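Local atomic coordinates of LC-Est1C (Uncultured organism, PDB entry 3WYD), a protein that probably hydrolyses carboxylic ester bonds as the C-terminal esterase domain of a metagenome-derived enzyme with the alpha/beta hydrolase fold. Residues Phe37-Leu43 with Gly70-Pro76; Gly162-Val168 with Gly194-Val198. All coordinates share one frame; numbering follows the deposited sequence.

Overall arrangement
Contact 1 lies within the parallel part of the alpha/beta hydrolase sheet, contact 2 in loops that follow two of its strands. Contact 1 is core: neighbouring strands 37-43 and 72-76 are joined by a ladder of backbone hydrogen bonds, and their side chains are almost wholly apolar. Contact 2 is only partly buried and contains no regular strand pairing; it joins the loops that follow strands 157-162 and 187-192, where carboxylates, a histidine, glycines and waters do the bonding. The two share no element and lie on opposite sides of the chain's centre, their own centres about 26 Å apart. Contact 1 thus pairs two inner strands of the sheet, whereas contact 2 holds two residues of a probable catalytic triad.

Contact 1: residues Phe37-Leu43 with Gly70-Pro76; sequences FPLVIAL and GYIVACP
Pro-38 lies over one face of the Tyr-71 ring, its CG 3.8 Å from the ring centroid and 23° off the normal, a CH-pi contact displaced toward the rim. Val-40 CG2 also approaches the ring, obliquely, 3.3 Å from Tyr-71 CD2. Val-40 has CG1 anti to the backbone N (chi1 179°), which leaves CG2 as the branch directed at the tyrosine. Replacing the tyrosine by an alanine would probably open a gap beside Pro-38 and Val-40 and deprive Asp-213 of the hydroxyl to which it is hydrogen-bonded.

The backbones run parallel, with axes crossing at -23°. Four hydrogen bonds alternate along them, among them Val-40 N to Ile-72 O at 2.9 Å, which lies in the carbonyl plane, and Ala-74 N to Val-40 O, also 2.9 Å. Val-40 therefore uses both its N and O on this neighbour.

On the face bearing Leu-39, Ile-41, Ile-72 and Ala-74, Leu-39 CD1 reaches Ile-72 CG2 at 3.8 Å as the two side chains cross obliquely. Ile-41 CD1 rests on Ala-74 CB at 3.8 Å, while its other branch, CG2, meets Pro-76 CD. Beyond the last direct bond, a water donates to both Ala-42 O and Pro-76 O.

Within the alpha/beta hydrolase sheet, helix 88-103 packs on the Leu-39 and Ala-74 face, whereas helix 57-69, part of the beta-alpha-beta crossover between these strands, receives Val-40, Val-73 and Cys-75; strand 110-116 flanks 37-43 on its other edge.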
loop_
_atom_site.group_PDB
_atom_site.type_symbol
_atom_site.label_atom_id
_atom_site.label_comp_id
_atom_site.label_asym_id
_atom_site.label_seq_id
_atom_site.Cartn_x
_atom_site.Cartn_y
_atom_site.Cartn_z
ATOM N N PHE A 37 -11.006 28.835 6.443
ATOM C CA PHE A 37 -9.643 28.348 6.582
ATOM C C PHE A 37 -9.314 27.354 5.455
ATOM O O PHE A 37 -10.220 26.644 4.950
ATOM C CB PHE A 37 -9.469 27.648 7.943
ATOM C CG PHE A 37 -8.935 28.549 9.042
ATOM C CD1 PHE A 37 -9.443 29.823 9.231
ATOM C CD2 PHE A 37 -7.894 28.132 9.845
ATOM C CE1 PHE A 37 -8.900 30.677 10.189
ATOM C CE2 PHE A 37 -7.313 29.001 10.783
ATOM C CZ PHE A 37 -7.852 30.261 10.976
ATOM N N PRO A 38 -8.016 27.248 5.128
ATOM C CA PRO A 38 -7.569 26.166 4.230
ATOM C C PRO A 38 -7.552 24.827 4.950
ATOM O O PRO A 38 -7.506 24.768 6.177
ATOM C CB PRO A 38 -6.147 26.568 3.877
ATOM C CG PRO A 38 -5.653 27.204 5.207
ATOM C CD PRO A 38 -6.883 27.986 5.697
ATOM N N LEU A 39 -7.698 23.763 4.171
ATOM C CA LEU A 39 -7.806 22.441 4.692
ATOM C C LEU A 39 -6.736 21.600 4.015
ATOM O O LEU A 39 -6.642 21.593 2.778
ATOM C CB LEU A 39 -9.171 21.876 4.347
ATOM C CG LEU A 39 -9.481 20.402 4.612
ATOM C CD1 LEU A 39 -9.235 20.035 6.113
ATOM C CD2 LEU A 39 -10.899 20.047 4.169
ATOM N N VAL A 40 -5.997 20.815 4.791
ATOM C CA VAL A 40 -5.104 19.783 4.208
ATOM C C VAL A 40 -5.568 18.407 4.590
ATOM O O VAL A 40 -5.820 18.113 5.766
ATOM C CB VAL A 40 -3.648 19.962 4.680
ATOM C CG1 VAL A 40 -2.758 18.884 4.079
ATOM C CG2 VAL A 40 -3.125 21.276 4.334
ATOM N N ILE A 41 -5.705 17.536 3.604
ATOM C CA ILE A 41 -5.967 16.131 3.848
ATOM C C ILE A 41 -4.595 15.445 3.775
ATOM O O ILE A 41 -3.895 15.605 2.769
ATOM C CB ILE A 41 -6.895 15.555 2.750
ATOM C CG1 ILE A 41 -8.226 16.343 2.691
ATOM C CG2 ILE A 41 -7.070 14.046 2.960
ATOM C CD1 ILE A 41 -8.974 16.441 4.036
ATOM N N ALA A 42 -4.203 14.741 4.846
ATOM C CA ALA A 42 -2.911 14.081 4.914
ATOM C C ALA A 42 -3.156 12.581 5.024
ATOM O O ALA A 42 -3.864 12.132 5.936
ATOM C CB ALA A 42 -2.154 14.594 6.156
ATOM N N LEU A 43 -2.640 11.803 4.067
ATOM C CA LEU A 43 -2.876 10.353 3.954
ATOM C C LEU A 43 -1.660 9.571 4.405
ATOM O O LEU A 43 -0.560 9.760 3.886
ATOM C CB LEU A 43 -3.167 9.992 2.487
ATOM C CG LEU A 43 -4.356 10.715 1.857
ATOM C CD1 LEU A 43 -4.561 10.296 0.392
ATOM C CD2 LEU A 43 -5.687 10.591 2.660
ATOM N N GLY A 70 -1.846 28.166 9.856
ATOM C CA GLY A 70 -3.304 28.270 9.947
ATOM C C GLY A 70 -4.094 27.345 9.036
ATOM O O GLY A 70 -5.064 27.753 8.436
ATOM N N TYR A 71 -3.709 26.079 9.014
ATOM C CA TYR A 71 -4.466 25.069 8.277
ATOM C C TYR A 71 -5.220 24.166 9.215
ATOM O O TYR A 71 -4.622 23.698 10.198
ATOM C CB TYR A 71 -3.496 24.142 7.509
ATOM C CG TYR A 71 -2.836 24.764 6.307
ATOM C CD1 TYR A 71 -1.768 25.670 6.426
ATOM C CD2 TYR A 71 -3.366 24.537 5.037
ATOM C CE1 TYR A 71 -1.207 26.271 5.297
ATOM C CE2 TYR A 71 -2.825 25.131 3.920
ATOM C CZ TYR A 71 -1.751 25.977 4.025
ATOM O OH TYR A 71 -1.168 26.528 2.916
ATOM N N ILE A 72 -6.470 23.837 8.891
ATOM C CA ILE A 72 -7.147 22.690 9.477
ATOM C C ILE A 72 -6.598 21.455 8.757
ATOM O O ILE A 72 -6.324 21.549 7.553
ATOM C CB ILE A 72 -8.674 22.772 9.280
ATOM C CG1 ILE A 72 -9.189 23.927 10.144
ATOM C CG2 ILE A 72 -9.346 21.505 9.664
ATOM C CD1 ILE A 72 -10.649 24.256 9.918
ATOM N N VAL A 73 -6.238 20.399 9.501
ATOM C CA VAL A 73 -5.723 19.148 8.884
ATOM C C VAL A 73 -6.685 18.019 9.214
ATOM O O VAL A 73 -7.079 17.851 10.375
ATOM C CB VAL A 73 -4.325 18.770 9.438
ATOM C CG1 VAL A 73 -3.790 17.502 8.719
ATOM C CG2 VAL A 73 -3.339 19.942 9.287
ATOM N N ALA A 74 -7.073 17.228 8.221
ATOM C CA ALA A 74 -7.787 15.984 8.469
ATOM C C ALA A 74 -6.978 14.798 8.019
ATOM O O ALA A 74 -6.446 14.779 6.892
ATOM C CB ALA A 74 -9.187 15.979 7.758
ATOM N N CYS A 75 -6.917 13.790 8.866
ATOM C CA CYS A 75 -6.132 12.569 8.585
ATOM C C CYS A 75 -7.053 11.374 8.585
ATOM O O CYS A 75 -7.417 10.863 9.674
ATOM C CB CYS A 75 -5.095 12.411 9.696
ATOM S SG CYS A 75 -3.923 13.780 9.725
ATOM N N PRO A 76 -7.579 10.983 7.414
ATOM C CA PRO A 76 -8.449 9.800 7.342
ATOM C C PRO A 76 -7.724 8.483 7.702
ATOM O O PRO A 76 -6.499 8.341 7.555
ATOM C CB PRO A 76 -8.859 9.727 5.876
ATOM C CG PRO A 76 -8.488 11.013 5.281
ATOM C CD PRO A 76 -7.402 11.646 6.110
HETATM O O HOH W 1 -4.136 9.758 7.258
#

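Contact 2: residues Gly162-Val168 with Gly194-Val198; sequences GDNDKTV and GGDHV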
loop_
_atom_site.group_PDB
_atom_site.type_symbol
_atom_site.label_atom_id
_atom_site.label_comp_id
_atom_site.label_asym_id
_atom_site.label_seq_id
_atom_site.Cartn_x
_atom_site.Cartn_y
_atom_site.Cartn_z
ATOM N N GLY A 162 12.765 9.840 -2.760
ATOM C CA GLY A 162 14.204 9.607 -2.536
ATOM C C GLY A 162 14.783 8.699 -3.602
ATOM O O GLY A 162 14.146 7.734 -4.016
ATOM N N ASP A 163 16.001 8.970 -4.088
ATOM C CA ASP A 163 16.561 8.124 -5.162
ATOM C C ASP A 163 17.180 6.809 -4.752
ATOM O O ASP A 163 17.632 6.043 -5.604
ATOM C CB ASP A 163 17.527 8.908 -6.069
ATOM C CG ASP A 163 18.877 9.121 -5.440
ATOM O OD1 ASP A 163 19.109 8.701 -4.303
ATOM O OD2 ASP A 163 19.712 9.770 -6.110
ATOM N N ASN A 164 17.037 6.496 -3.470
ATOM C CA ASN A 164 17.471 5.194 -2.967
ATOM C C ASN A 164 16.362 4.522 -2.177
ATOM O O ASN A 164 16.613 3.780 -1.233
ATOM C CB ASN A 164 18.752 5.314 -2.161
ATOM C CG ASN A 164 19.461 3.981 -2.041
ATOM O OD1 ASN A 164 19.412 3.170 -2.954
ATOM N ND2 ASN A 164 20.155 3.782 -0.952
ATOM N N ASP A 165 15.133 4.741 -2.631
ATOM C CA ASP A 165 13.963 4.169 -1.972
ATOM C C ASP A 165 13.827 2.720 -2.439
ATOM O O ASP A 165 13.702 2.455 -3.636
ATOM C CB ASP A 165 12.766 5.005 -2.426
ATOM C CG ASP A 165 11.477 4.610 -1.744
ATOM O OD1 ASP A 165 11.354 3.432 -1.332
ATOM O OD2 ASP A 165 10.590 5.494 -1.621
ATOM N N LYS A 166 13.871 1.782 -1.471
ATOM C CA LYS A 166 13.809 0.371 -1.796
ATOM C C LYS A 166 12.398 -0.183 -1.746
ATOM O O LYS A 166 12.167 -1.348 -2.116
ATOM C CB LYS A 166 14.703 -0.419 -0.837
ATOM C CG LYS A 166 16.128 0.097 -0.782
ATOM C CD LYS A 166 16.784 -0.051 -2.094
ATOM C CE LYS A 166 18.306 0.124 -1.981
ATOM N NZ LYS A 166 18.882 0.131 -3.330
ATOM N N THR A 167 11.469 0.621 -1.235
ATOM C CA THR A 167 10.074 0.153 -1.124
ATOM C C THR A 167 9.275 0.550 -2.370
ATOM O O THR A 167 8.643 -0.300 -3.052
ATOM C CB THR A 167 9.421 0.741 0.113
ATOM O OG1 THR A 167 10.026 0.213 1.318
ATOM C CG2 THR A 167 7.929 0.406 0.186
ATOM N N VAL A 168 9.371 1.834 -2.735
ATOM C CA VAL A 168 8.754 2.336 -3.976
ATOM C C VAL A 168 9.899 2.917 -4.836
ATOM O O VAL A 168 10.489 3.920 -4.459
ATOM C CB VAL A 168 7.702 3.443 -3.700
ATOM C CG1 VAL A 168 7.134 3.999 -5.082
ATOM C CG2 VAL A 168 6.533 2.903 -2.815
ATOM N N GLY A 194 20.157 9.964 -2.291
ATOM C CA GLY A 194 20.327 9.048 -1.150
ATOM C C GLY A 194 19.059 8.849 -0.321
ATOM O O GLY A 194 19.066 8.071 0.652
ATOM N N GLY A 195 17.996 9.608 -0.629
ATOM C CA GLY A 195 16.734 9.468 0.135
ATOM C C GLY A 195 16.136 8.070 0.104
ATOM O O GLY A 195 16.188 7.364 -0.896
ATOM N N ASP A 196 15.670 7.631 1.276
ATOM C CA ASP A 196 15.025 6.342 1.344
ATOM C C ASP A 196 13.550 6.544 1.521
ATOM O O ASP A 196 13.036 7.650 1.255
ATOM C CB ASP A 196 15.588 5.450 2.451
ATOM C CG ASP A 196 15.484 6.059 3.818
ATOM O OD1 ASP A 196 14.578 6.857 4.119
ATOM O OD2 ASP A 196 16.338 5.709 4.667
ATOM N N HIS A 197 12.835 5.451 1.732
ATOM C CA HIS A 197 11.374 5.504 1.680
ATOM C C HIS A 197 10.789 6.432 2.723
ATOM O O HIS A 197 9.790 7.117 2.467
ATOM C CB HIS A 197 10.749 4.099 1.811
ATOM C CG HIS A 197 9.305 4.047 1.430
ATOM N ND1 HIS A 197 8.845 4.533 0.234
ATOM C CD2 HIS A 197 8.209 3.631 2.116
ATOM C CE1 HIS A 197 7.535 4.366 0.153
ATOM N NE2 HIS A 197 7.127 3.817 1.289
ATOM N N VAL A 198 11.341 6.405 3.933
ATOM C CA VAL A 198 10.721 7.110 5.040
ATOM C C VAL A 198 11.344 8.482 5.330
ATOM O O VAL A 198 10.588 9.419 5.573
ATOM C CB VAL A 198 10.732 6.234 6.301
ATOM C CG1 VAL A 198 10.138 7.019 7.498
ATOM C CG2 VAL A 198 9.928 4.961 6.042
HETATM O O HOH W 2 11.372 8.097 -1.143
HETATM O O HOH W 3 14.155 2.553 1.523
#
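Gly-162, at the end of its strand, passes so close to Gly-195 that their CA atoms are 3.7 Å apart, an approach that would probably leave no room for a side chain on either. Next, Asp-163 folds its carboxylate over to Gly-194, whose backbone N donates to OD1 at 2.6 Å from the syn side, tilted out of the carboxylate plane. Asn-164 contributes its backbone: its N bonds to Gly-195 O at 2.8 Å, in the carbonyl plane.

Asp-165 and His-197 form the central pair. CG of the aspartate stands anti to the backbone N (chi1 -175°), and from there OD2 receives His-197 ND1 on its syn lone pair, at 2.7 Å and an N-H...O angle of 171°. The oxygen lies in the imidazole plane, although the carboxylate itself is turned 57° from the ring. OD1 accepts from Thr-167 N, an Asx turn, and from Val-168 N, so the carboxylate is held against rotation; a water bridging Gly-162 N and Asp-196 O also donates to OD2. With His-197 NE2 bonded to Ser-117 OG, at what is probably the nucleophile elbow, the geometry is consistent with the Ser-His-Asp catalytic triad of alpha/beta hydrolases, its acid and base supplied by loops after successive strands.

Lys-166 turns its side chain back within its own loop, where NZ bonds to Asn-164 OD1, and a water links its N to His-197 N. Thr-167 sets CB over one face of the imidazole, 3.7 Å from the centroid, a CH-pi contact; its OG1 is hydrogen-bonded to OG1 of Thr-167 in the second subunit. Val-168 completes the setting as CG2 approaches His-197 CE1 obliquely at 3.5 Å.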